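Local structure of digeranylgeranylglycerophospholipid reductase (Sulfolobus acidocaldarius, 4OPC) at residues D201-F206 with Y219-K224; K73-K78 with N91-E96. The protein catalyses the FAD-dependent hydrogenation of the double bonds in the geranylgeranyl chains of archaeal phospholipids, yielding the saturated lipids of the membrane. One frame throughout, in Å; residues are numbered along the deposited sequence.

In the fold
Along the chain, interaction 2 closes before interaction 1 opens; each joins the two strands of a beta hairpin, 70-80 with 87-97 and 202-206 with 216-221. Their centres lie about 9 Å apart, because strands 70-80 and 202-206 are parallel neighbours that merge both hairpins into one mixed sheet. At the seam D201 O probably accepts from N75 N at 2.8 Å, and Y202 OH reaches N91 OD1 at 2.7 Å. K222 forms salt bridges with E96 and with D50, an FAD-binding residue. The sheet borders both the flavin and the lipid: F220 touches the two ligands, and I77 the lipid.

Interaction 1: D201-F206 with Y219-K224; sequences DYLRIF and YFPKGK
R204 and Y219 form an antiparallel hydrogen-bonded pair between strands 202-206 and 219-221, whose axes run 4.8 Å apart; R204 N donates to Y219 O and Y219 N to R204 O, each at 2.9 Å. Their side chains lie side by side on one face of the sheet. The extended arginine brings its guanidinium over one face of the phenol ring, with the planes only 15° apart: Y219 CE1 sits 3.4 Å from R204 CZ, over the centre of the guanidinium, whereas NH1 lies above the ring nearer its rim. Outside partners, E198 O for R204 NH2 and D256 for Y219 OH, hold the two polar ends. This is one beta hairpin within the geranylgeranyl reductase catalytic domain, and F220 carries it to the active site, its ring touching both the reduced flavin and the bound lipid. L203 covers one face of that ring with CD1, a CH-pi contact 4.1 Å from the centroid, while its CB meets F220 CD1 at 3.6 Å. I205 CG1 comes to the edge of the same ring at CE1. Back on the R204–Y219 face, Y219 CB lies in plane at the edge of the F206 ring, 3.8 Å from F206 CE2.

Interaction 2: K73-K78 with N91-E96; sequences KINGIK and NGEGFE
The G94 carbonyl is gripped from opposite faces of its plane, by I74 N at 2.9 Å on one and by the ammonium of K73 on the other, where NZ approaches O at 3.2 Å. The same ammonium comes obliquely to the F95 ring, with K73 NZ 3.7 Å from F95 CE1; F57 and Y64 meet this ring edge-to-face. The two strands make an antiparallel beta hairpin interrupted by a beta bulge. I74 and G94 form a hydrogen-bonded pair, completed by G94 N donating to I74 O, and K73 and F95 pair next to them without such bonds. By the G76–N91 pair the register has slipped by one residue, leaving N75 opposite both G92 and E93. Across the bulge G92 N donates almost straight to N75 O, with an angle of 175° at the hydrogen, although it approaches from above the carbonyl plane. E93 CA adds a CA-H...O contact of 3.3 Å to I74 O, a second, weaker interaction on an oxygen already bonded to G94 N.

The side chain of K73 reaches its place by folding back: K73 CG is anti to the backbone N (chi1 178°), and a bend at chi2 (61°) turns K73 CD toward G94 O. On the I74 side of the sheet G94 has no side chain, and I74 CB comes to 3.5 Å from G94 O. I74 CD1 then meets the aliphatic part of E96 at CG, while the carboxylate of E96 turns to K222 and the side chain lies close to D50 of the FAD site. Near the bulge E93 crosses the lysine obliquely: E93 CB lies 3.5 Å from K73 NZ, but E93 OE1 remains 4.2 Å from K73 NZ, beyond a salt bridge.

Interaction 1: D201-F206 with Y219-K224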
ATOM      1  N   ASP A 201       4.937 -22.896  -2.991  1.00 23.85           N
ATOM      2  CA  ASP A 201       3.899 -22.254  -2.185  1.00 23.16           C
ATOM      3  C   ASP A 201       4.449 -21.202  -1.215  1.00 21.88           C
ATOM      4  O   ASP A 201       3.692 -20.591  -0.464  1.00 22.76           O
ATOM      5  CB  ASP A 201       3.039 -23.291  -1.446  1.00 25.87           C
ATOM      6  CG  ASP A 201       3.858 -24.244  -0.578  1.00 28.28           C
ATOM      7  OD1 ASP A 201       5.043 -24.499  -0.883  1.00 29.81           O
ATOM      8  OD2 ASP A 201       3.288 -24.765   0.406  1.00 31.84           O
ATOM      9  N   TYR A 202       5.756 -20.968  -1.258  1.00 20.38           N
ATOM     10  CA  TYR A 202       6.362 -19.937  -0.424  1.00 19.09           C
ATOM     11  C   TYR A 202       6.938 -18.795  -1.251  1.00 18.57           C
ATOM     12  O   TYR A 202       7.703 -19.025  -2.194  1.00 19.18           O
ATOM     13  CB  TYR A 202       7.449 -20.539   0.478  1.00 21.68           C
ATOM     14  CG  TYR A 202       6.873 -21.252   1.677  1.00 23.98           C
ATOM     15  CD1 TYR A 202       6.324 -22.522   1.556  1.00 27.49           C
ATOM     16  CD2 TYR A 202       6.846 -20.639   2.925  1.00 27.32           C
ATOM     17  CE1 TYR A 202       5.776 -23.170   2.652  1.00 36.43           C
ATOM     18  CE2 TYR A 202       6.300 -21.281   4.026  1.00 28.43           C
ATOM     19  CZ  TYR A 202       5.767 -22.541   3.880  1.00 34.01           C
ATOM     20  OH  TYR A 202       5.226 -23.174   4.973  1.00 39.55           O
ATOM     21  N   LEU A 203       6.573 -17.567  -0.892  1.00 17.29           N
ATOM     22  CA  LEU A 203       7.235 -16.391  -1.441  1.00 16.18           C
ATOM     23  C   LEU A 203       8.651 -16.305  -0.889  1.00 15.41           C
ATOM     24  O   LEU A 203       8.926 -16.792   0.210  1.00 18.34           O
ATOM     25  CB  LEU A 203       6.497 -15.127  -1.030  1.00 15.60           C
ATOM     26  CG  LEU A 203       5.004 -15.083  -1.352  1.00 15.26           C
ATOM     27  CD1 LEU A 203       4.444 -13.760  -0.874  1.00 18.25           C
ATOM     28  CD2 LEU A 203       4.746 -15.294  -2.845  1.00 17.05           C
ATOM     29  N   ARG A 204       9.546 -15.687  -1.654  1.00 14.39           N
ATOM     30  CA  ARG A 204      10.898 -15.429  -1.171  1.00 13.61           C
ATOM     31  C   ARG A 204      11.164 -13.940  -1.161  1.00 14.09           C
ATOM     32  O   ARG A 204      10.919 -13.249  -2.143  1.00 15.23           O
ATOM     33  CB  ARG A 204      11.945 -16.130  -2.036  1.00 15.53           C
ATOM     34  CG  ARG A 204      11.716 -17.621  -2.201  1.00 17.18           C
ATOM     35  CD  ARG A 204      12.702 -18.218  -3.193  1.00 19.59           C
ATOM     36  NE  ARG A 204      12.249 -19.525  -3.653  1.00 18.31           N
ATOM     37  CZ  ARG A 204      12.855 -20.239  -4.596  1.00 23.88           C
ATOM     38  NH1 ARG A 204      13.945 -19.772  -5.195  1.00 26.40           N
ATOM     39  NH2 ARG A 204      12.367 -21.426  -4.942  1.00 25.54           N
ATOM     40  N   ILE A 205      11.678 -13.455  -0.037  1.00 13.72           N
ATOM     41  CA  ILE A 205      12.074 -12.061   0.112  1.00 13.62           C
ATOM     42  C   ILE A 205      13.539 -12.051   0.524  1.00 12.64           C
ATOM     43  O   ILE A 205      13.926 -12.744   1.474  1.00 13.64           O
ATOM     44  CB  ILE A 205      11.220 -11.347   1.171  1.00 12.88           C
ATOM     45  CG1 ILE A 205       9.792 -11.197   0.638  1.00 15.33           C
ATOM     46  CG2 ILE A 205      11.808  -9.975   1.507  1.00 16.60           C
ATOM     47  CD1 ILE A 205       8.833 -10.537   1.620  1.00 17.88           C
ATOM     48  N   PHE A 206      14.359 -11.291  -0.196  1.00 12.76           N
ATOM     49  CA  PHE A 206      15.795 -11.249   0.036  1.00 12.28           C
ATOM     50  C   PHE A 206      16.186  -9.858   0.487  1.00 13.09           C
ATOM     51  O   PHE A 206      16.095  -8.893  -0.279  1.00 13.85           O
ATOM     52  CB  PHE A 206      16.551 -11.586  -1.250  1.00 13.44           C
ATOM     53  CG  PHE A 206      16.182 -12.911  -1.863  1.00 15.62           C
ATOM     54  CD1 PHE A 206      16.862 -14.066  -1.522  1.00 18.71           C
ATOM     55  CD2 PHE A 206      15.176 -12.988  -2.812  1.00 15.82           C
ATOM     56  CE1 PHE A 206      16.533 -15.282  -2.115  1.00 18.93           C
ATOM     57  CE2 PHE A 206      14.848 -14.199  -3.396  1.00 20.05           C
ATOM     58  CZ  PHE A 206      15.520 -15.337  -3.044  1.00 20.43           C
ATOM     59  N   TYR A 219      11.050 -13.013  -5.020  1.00 13.81           N
ATOM     60  CA  TYR A 219      10.854 -14.102  -5.962  1.00 13.57           C
ATOM     61  C   TYR A 219       9.531 -14.731  -5.518  1.00 12.56           C
ATOM     62  O   TYR A 219       9.492 -15.488  -4.542  1.00 15.38           O
ATOM     63  CB  TYR A 219      12.052 -15.062  -5.852  1.00 15.29           C
ATOM     64  CG  TYR A 219      12.063 -16.287  -6.744  1.00 15.81           C
ATOM     65  CD1 TYR A 219      11.324 -17.416  -6.415  1.00 16.75           C
ATOM     66  CD2 TYR A 219      12.877 -16.341  -7.873  1.00 18.00           C
ATOM     67  CE1 TYR A 219      11.368 -18.555  -7.198  1.00 19.34           C
ATOM     68  CE2 TYR A 219      12.930 -17.484  -8.668  1.00 19.15           C
ATOM     69  CZ  TYR A 219      12.171 -18.585  -8.319  1.00 19.87           C
ATOM     70  OH  TYR A 219      12.197 -19.735  -9.078  1.00 25.29           O
ATOM     71  N   PHE A 220       8.450 -14.365  -6.207  1.00 14.47           N
ATOM     72  CA  PHE A 220       7.096 -14.757  -5.818  1.00 13.80           C
ATOM     73  C   PHE A 220       6.581 -15.770  -6.851  1.00 17.21           C
ATOM     74  O   PHE A 220       6.200 -15.377  -7.963  1.00 17.34           O
ATOM     75  CB  PHE A 220       6.159 -13.533  -5.822  1.00 15.60           C
ATOM     76  CG  PHE A 220       6.369 -12.558  -4.685  1.00 13.75           C
ATOM     77  CD1 PHE A 220       7.293 -12.776  -3.673  1.00 13.30           C
ATOM     78  CD2 PHE A 220       5.596 -11.411  -4.633  1.00 13.87           C
ATOM     79  CE1 PHE A 220       7.441 -11.856  -2.638  1.00 14.23           C
ATOM     80  CE2 PHE A 220       5.737 -10.499  -3.615  1.00 13.60           C
ATOM     81  CZ  PHE A 220       6.656 -10.717  -2.608  1.00 14.04           C
ATOM     82  N   PRO A 221       6.559 -17.071  -6.502  1.00 16.73           N
ATOM     83  CA  PRO A 221       6.126 -18.044  -7.516  1.00 17.86           C
ATOM     84  C   PRO A 221       4.654 -17.884  -7.882  1.00 20.00           C
ATOM     85  O   PRO A 221       3.795 -17.692  -7.010  1.00 19.57           O
ATOM     86  CB  PRO A 221       6.359 -19.400  -6.835  1.00 20.01           C
ATOM     87  CG  PRO A 221       7.409 -19.118  -5.759  1.00 16.95           C
ATOM     88  CD  PRO A 221       7.055 -17.732  -5.279  1.00 16.17           C
ATOM     89  N   LYS A 222       4.385 -17.961  -9.180  1.00 19.67           N
ATOM     90  CA  LYS A 222       3.026 -17.925  -9.712  1.00 21.94           C
ATOM     91  C   LYS A 222       2.603 -19.297 -10.241  1.00 23.87           C
ATOM     92  O   LYS A 222       1.565 -19.429 -10.898  1.00 25.46           O
ATOM     93  CB  LYS A 222       2.930 -16.882 -10.823  1.00 23.04           C
ATOM     94  CG  LYS A 222       2.846 -15.443 -10.320  1.00 25.71           C
ATOM     95  CD  LYS A 222       2.741 -14.465 -11.485  1.00 27.94           C
ATOM     96  CE  LYS A 222       2.407 -13.055 -11.023  1.00 24.33           C
ATOM     97  NZ  LYS A 222       0.974 -12.916 -10.621  1.00 23.80           N
ATOM     98  N   GLY A 223       3.411 -20.309  -9.943  1.00 21.74           N
ATOM     99  CA  GLY A 223       3.176 -21.667 -10.394  1.00 23.89           C
ATOM    100  C   GLY A 223       4.443 -22.457 -10.143  1.00 24.30           C
ATOM    101  O   GLY A 223       5.365 -21.964  -9.485  1.00 24.64           O
ATOM    102  N   LYS A 224       4.498 -23.672 -10.676  1.00 24.48           N
ATOM    103  CA  LYS A 224       5.658 -24.530 -10.496  1.00 25.97           C
ATOM    104  C   LYS A 224       6.820 -24.081 -11.376  1.00 28.33           C
ATOM    105  O   LYS A 224       7.973 -24.431 -11.116  1.00 27.85           O
ATOM    106  CB  LYS A 224       5.293 -25.979 -10.825  1.00 30.62           C
ATOM    107  CG  LYS A 224       4.298 -26.615  -9.866  1.00 37.35           C
ATOM    108  CD  LYS A 224       5.015 -27.246  -8.687  1.00 64.46           C
ATOM    109  CE  LYS A 224       5.994 -28.313  -9.150  1.00 47.50           C
ATOM    110  NZ  LYS A 224       6.897 -28.759  -8.049  1.00 47.24           N
TER

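Interaction 2: K73-K78 with N91-E96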
ATOM      1  N   LYS A  73      -1.442 -20.731  -4.892  1.00 27.35           N
ATOM      2  CA  LYS A  73      -1.758 -20.622  -3.472  1.00 24.02           C
ATOM      3  C   LYS A  73      -0.485 -20.450  -2.648  1.00 24.31           C
ATOM      4  O   LYS A  73       0.485 -21.178  -2.838  1.00 26.24           O
ATOM      5  CB  LYS A  73      -2.540 -21.856  -3.002  1.00 27.52           C
ATOM      6  CG  LYS A  73      -2.884 -21.855  -1.522  1.00 39.42           C
ATOM      7  CD  LYS A  73      -3.770 -20.670  -1.162  1.00 54.53           C
ATOM      8  CE  LYS A  73      -3.908 -20.519   0.343  1.00 50.50           C
ATOM      9  NZ  LYS A  73      -4.634 -19.273   0.701  1.00 46.69           N
ATOM     10  N   ILE A  74      -0.501 -19.487  -1.731  1.00 22.25           N
ATOM     11  CA  ILE A  74       0.662 -19.173  -0.900  1.00 18.77           C
ATOM     12  C   ILE A  74       0.450 -19.617   0.540  1.00 25.69           C
ATOM     13  O   ILE A  74      -0.598 -19.350   1.128  1.00 25.50           O
ATOM     14  CB  ILE A  74       0.949 -17.661  -0.915  1.00 20.23           C
ATOM     15  CG1 ILE A  74       1.219 -17.190  -2.343  1.00 19.89           C
ATOM     16  CG2 ILE A  74       2.122 -17.312  -0.013  1.00 20.46           C
ATOM     17  CD1 ILE A  74       2.337 -17.955  -3.033  1.00 25.46           C
ATOM     18  N   ASN A  75       1.449 -20.293   1.104  1.00 22.77           N
ATOM     19  CA  ASN A  75       1.367 -20.775   2.478  1.00 24.93           C
ATOM     20  C   ASN A  75       2.329 -20.081   3.432  1.00 24.99           C
ATOM     21  O   ASN A  75       2.291 -20.315   4.638  1.00 29.37           O
ATOM     22  CB  ASN A  75       1.573 -22.288   2.531  1.00 24.34           C
ATOM     23  CG  ASN A  75       0.402 -23.043   1.956  1.00 28.65           C
ATOM     24  OD1 ASN A  75      -0.750 -22.670   2.168  1.00 31.46           O
ATOM     25  ND2 ASN A  75       0.688 -24.097   1.203  1.00 31.37           N
ATOM     26  N   GLY A  76       3.189 -19.219   2.898  1.00 23.51           N
ATOM     27  CA  GLY A  76       4.102 -18.479   3.746  1.00 24.29           C
ATOM     28  C   GLY A  76       5.181 -17.734   2.989  1.00 21.47           C
ATOM     29  O   GLY A  76       5.149 -17.648   1.762  1.00 20.49           O
ATOM     30  N   ILE A  77       6.128 -17.187   3.743  1.00 20.48           N
ATOM     31  CA  ILE A  77       7.229 -16.415   3.186  1.00 20.04           C
ATOM     32  C   ILE A  77       8.553 -16.905   3.758  1.00 21.83           C
ATOM     33  O   ILE A  77       8.656 -17.191   4.949  1.00 22.91           O
ATOM     34  CB  ILE A  77       7.084 -14.918   3.523  1.00 21.59           C
ATOM     35  CG1 ILE A  77       5.811 -14.351   2.894  1.00 24.23           C
ATOM     36  CG2 ILE A  77       8.304 -14.128   3.048  1.00 28.03           C
ATOM     37  CD1 ILE A  77       5.583 -12.885   3.203  1.00 26.89           C
ATOM     38  N   LYS A  78       9.558 -17.030   2.897  1.00 17.82           N
ATOM     39  CA  LYS A  78      10.923 -17.295   3.334  1.00 15.88           C
ATOM     40  C   LYS A  78      11.700 -15.991   3.208  1.00 17.63           C
ATOM     41  O   LYS A  78      11.813 -15.435   2.116  1.00 17.14           O
ATOM     42  CB  LYS A  78      11.560 -18.380   2.465  1.00 19.19           C
ATOM     43  CG  LYS A  78      10.842 -19.727   2.480  1.00 22.15           C
ATOM     44  CD  LYS A  78      11.228 -20.580   3.660  1.00 41.35           C
ATOM     45  CE  LYS A  78      10.607 -21.965   3.543  1.00 38.29           C
ATOM     46  NZ  LYS A  78      11.007 -22.841   4.678  1.00 40.48           N
ATOM     47  N   ASN A  91       4.690 -18.362   8.351  1.00 32.42           N
ATOM     48  CA  ASN A  91       3.560 -19.006   7.692  1.00 33.12           C
ATOM     49  C   ASN A  91       2.322 -18.124   7.680  1.00 34.52           C
ATOM     50  O   ASN A  91       2.091 -17.350   8.607  1.00 33.71           O
ATOM     51  CB  ASN A  91       3.253 -20.347   8.354  1.00 34.75           C
ATOM     52  CG  ASN A  91       4.378 -21.348   8.186  1.00 41.09           C
ATOM     53  OD1 ASN A  91       4.851 -21.588   7.077  1.00 41.44           O
ATOM     54  ND2 ASN A  91       4.820 -21.929   9.292  1.00 49.58           N
ATOM     55  N   GLY A  92       1.536 -18.242   6.617  1.00 28.43           N
ATOM     56  CA  GLY A  92       0.333 -17.445   6.449  1.00 32.73           C
ATOM     57  C   GLY A  92      -0.262 -17.671   5.073  1.00 29.13           C
ATOM     58  O   GLY A  92       0.462 -17.760   4.081  1.00 32.00           O
ATOM     59  N   GLU A  93      -1.585 -17.762   5.001  1.00 25.30           N
ATOM     60  CA  GLU A  93      -2.249 -18.082   3.747  1.00 26.08           C
ATOM     61  C   GLU A  93      -2.506 -16.854   2.882  1.00 23.73           C
ATOM     62  O   GLU A  93      -2.935 -15.806   3.368  1.00 22.96           O
ATOM     63  CB  GLU A  93      -3.544 -18.859   4.009  1.00 25.73           C
ATOM     64  CG  GLU A  93      -3.280 -20.234   4.619  1.00 33.42           C
ATOM     65  CD  GLU A  93      -4.528 -21.082   4.794  1.00 43.56           C
ATOM     66  OE1 GLU A  93      -5.643 -20.597   4.511  1.00 50.20           O
ATOM     67  OE2 GLU A  93      -4.385 -22.248   5.220  1.00 70.30           O
ATOM     68  N   GLY A  94      -2.221 -16.985   1.594  1.00 22.80           N
ATOM     69  CA  GLY A  94      -2.464 -15.899   0.665  1.00 20.97           C
ATOM     70  C   GLY A  94      -2.564 -16.367  -0.769  1.00 19.57           C
ATOM     71  O   GLY A  94      -2.567 -17.570  -1.063  1.00 21.70           O
ATOM     72  N   PHE A  95      -2.656 -15.406  -1.673  1.00 17.47           N
ATOM     73  CA  PHE A  95      -2.880 -15.705  -3.071  1.00 20.14           C
ATOM     74  C   PHE A  95      -1.855 -14.982  -3.912  1.00 18.45           C
ATOM     75  O   PHE A  95      -1.529 -13.824  -3.638  1.00 19.95           O
ATOM     76  CB  PHE A  95      -4.261 -15.220  -3.512  1.00 20.21           C
ATOM     77  CG  PHE A  95      -5.402 -15.772  -2.705  1.00 20.54           C
ATOM     78  CD1 PHE A  95      -5.609 -17.130  -2.611  1.00 26.42           C
ATOM     79  CD2 PHE A  95      -6.288 -14.915  -2.073  1.00 21.61           C
ATOM     80  CE1 PHE A  95      -6.672 -17.632  -1.882  1.00 28.94           C
ATOM     81  CE2 PHE A  95      -7.347 -15.408  -1.343  1.00 22.51           C
ATOM     82  CZ  PHE A  95      -7.540 -16.768  -1.248  1.00 29.63           C
ATOM     83  N   GLU A  96      -1.336 -15.666  -4.924  1.00 18.43           N
ATOM     84  CA  GLU A  96      -0.647 -14.997  -6.011  1.00 17.25           C
ATOM     85  C   GLU A  96      -1.679 -14.842  -7.122  1.00 17.50           C
ATOM     86  O   GLU A  96      -2.118 -15.832  -7.721  1.00 19.67           O
ATOM     87  CB  GLU A  96       0.565 -15.813  -6.478  1.00 17.42           C
ATOM     88  CG  GLU A  96       1.891 -15.208  -6.059  1.00 15.88           C
ATOM     89  CD  GLU A  96       2.115 -13.846  -6.658  1.00 15.73           C
ATOM     90  OE1 GLU A  96       2.772 -13.022  -5.995  1.00 17.80           O
ATOM     91  OE2 GLU A  96       1.648 -13.595  -7.787  1.00 19.89           O
TER